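Putative surface anchored protein (Clostridium perfringens B, PDB 4NI6) probably forms one Ig-like repeat in the shaft of a cell-surface adhesin, a shaft whose domains are stabilised by autocatalytically formed Thr-Gln ester cross-links. Local coordinates at residues 54-59 and 91-96. Numbering follows the deposited sequence.
Sequences LMHVKD and KLQVGE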
# COMPACT_ATOMS: atom_id res chain seq x y z
N LEU A 54 3.61 -5.87 -0.21
CA LEU A 54 3.06 -6.50 0.99
C LEU A 54 4.24 -7.12 1.74
O LEU A 54 4.93 -7.98 1.19
CB LEU A 54 2.05 -7.59 0.60
CG LEU A 54 1.30 -8.26 1.74
CD1 LEU A 54 0.49 -7.26 2.54
CD2 LEU A 54 0.41 -9.37 1.19
N MET A 55 4.49 -6.63 2.95
CA MET A 55 5.67 -7.02 3.73
C MET A 55 5.25 -7.83 4.96
O MET A 55 4.36 -7.41 5.69
CB MET A 55 6.36 -5.75 4.23
CG MET A 55 6.71 -4.74 3.13
SD MET A 55 7.80 -5.37 1.82
CE MET A 55 9.29 -5.53 2.77
N HIS A 56 5.89 -8.97 5.16
CA HIS A 56 5.76 -9.74 6.38
C HIS A 56 6.57 -9.08 7.46
O HIS A 56 7.77 -8.82 7.29
CB HIS A 56 6.23 -11.16 6.08
CG HIS A 56 6.21 -12.09 7.25
ND1 HIS A 56 6.98 -13.19 7.27
CD2 HIS A 56 5.51 -12.08 8.44
CE1 HIS A 56 6.73 -13.91 8.38
NE2 HIS A 56 5.85 -13.23 9.12
N VAL A 57 5.90 -8.68 8.53
CA VAL A 57 6.53 -8.01 9.68
C VAL A 57 6.88 -9.02 10.75
O VAL A 57 5.98 -9.59 11.38
CB VAL A 57 5.59 -6.97 10.32
CG1 VAL A 57 6.30 -6.21 11.43
CG2 VAL A 57 5.02 -6.04 9.27
N LYS A 58 8.17 -9.20 11.00
CA LYS A 58 8.61 -10.15 12.01
C LYS A 58 8.66 -9.52 13.40
O LYS A 58 8.68 -8.29 13.53
CB LYS A 58 9.96 -10.74 11.62
CG LYS A 58 9.89 -11.51 10.31
CD LYS A 58 11.18 -12.23 10.01
CE LYS A 58 10.89 -13.63 9.50
NZ LYS A 58 12.14 -14.43 9.33
N ASP A 59 8.60 -10.35 14.43
CA ASP A 59 8.63 -9.85 15.80
C ASP A 59 9.83 -8.94 16.05
O ASP A 59 9.75 -7.99 16.83
CB ASP A 59 8.63 -11.01 16.80
N LYS A 91 -1.41 -16.18 -0.27
CA LYS A 91 -1.46 -17.33 0.63
C LYS A 91 -0.61 -17.05 1.89
O LYS A 91 0.60 -17.27 1.89
CB LYS A 91 -1.08 -18.65 -0.08
CG LYS A 91 -2.03 -19.10 -1.21
CD LYS A 91 -3.28 -19.83 -0.74
CE LYS A 91 -4.23 -20.12 -1.90
NZ LYS A 91 -3.80 -21.31 -2.71
N LEU A 92 -1.22 -16.31 2.81
CA LEU A 92 -0.56 -15.79 4.03
C LEU A 92 -0.52 -16.79 5.20
O LEU A 92 -1.25 -17.79 5.21
CB LEU A 92 -1.24 -14.50 4.49
CG LEU A 92 -1.31 -13.41 3.40
CD1 LEU A 92 -1.91 -12.12 3.93
CD2 LEU A 92 0.08 -13.12 2.85
N GLN A 93 0.40 -16.55 6.14
CA GLN A 93 0.68 -17.53 7.21
C GLN A 93 -0.19 -17.20 8.42
O GLN A 93 -0.17 -16.07 8.94
CB GLN A 93 2.17 -17.46 7.60
CG GLN A 93 3.11 -18.13 6.60
CD GLN A 93 4.57 -17.78 6.84
OE1 GLN A 93 5.35 -17.55 5.84
NE2 GLN A 93 4.96 -17.77 8.14
N VAL A 94 -0.85 -18.22 8.94
CA VAL A 94 -1.62 -18.07 10.17
C VAL A 94 -0.72 -17.61 11.31
O VAL A 94 0.37 -18.17 11.53
CB VAL A 94 -2.40 -19.35 10.54
CG1 VAL A 94 -2.90 -19.33 11.99
CG2 VAL A 94 -3.56 -19.51 9.57
N GLY A 95 -1.19 -16.61 12.06
CA GLY A 95 -0.41 -16.07 13.16
C GLY A 95 0.46 -14.87 12.82
O GLY A 95 1.03 -14.25 13.71
N GLU A 96 0.61 -14.55 11.53
CA GLU A 96 1.54 -13.53 11.10
C GLU A 96 0.89 -12.21 10.73
O GLU A 96 -0.31 -12.13 10.43
CB GLU A 96 2.42 -14.08 9.98
CG GLU A 96 3.25 -15.31 10.38
CD GLU A 96 4.19 -15.06 11.55
OE1 GLU A 96 5.01 -14.10 11.48
OE2 GLU A 96 3.99 -15.71 12.61
O HOH W 1 4.37 -11.54 12.11
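H56 and E96 meet through a His-carboxylate hydrogen bond: NE2 of H56 donates to OE1 of E96 over 2.7 Å, almost straight at 174°. The acceptor lies in the imidazole plane at the ring edge, while the carboxylate stands nearly perpendicular to the ring, the two planes 89° apart. OE1 receives the N-H on its anti lone pair, the one away from OE2. The H56 side chain is extended from its strand, CG anti to the backbone N (chi1 178°), which carries NE2 across to the loop. E96 instead bends at chi2, which turns its carboxylate toward the ring, and its CB lies 3.6 Å from H56 NE2. Both groups are partly exposed; the carboxylate would be expected to favour a protonated imidazole, though the bond does not require it.

A water adds a second link: its O lies 2.6 Å from V57 O, to which it donates, and it also donates to E96 OE1. OE1 is thus gripped by two donors, and the side chain of E96 is tied to the strand backbone as well as to the ring. The side-chain amide of Q93 comes obliquely to H56, NE2 of Q93 4.3 Å from CE1 of H56, a loose contact.

The apolar part is small: methyl CD2 of L54 touches CD2 of L92 at 4.1 Å.

The loop 91-96 holds a type II turn from Q93 to E96, closed by E96 N to Q93 O at 3.1 Å, with G95 at positive phi. This loop joins strands 81-90 and 97-106 at the surface of the Ig-like domain. Strand 47-57 pairs antiparallel with both 63-74 and 97-106; Y98 of the latter meets the H56 ring, touches L54 and L92, and bonds through its hydroxyl to Q93 N.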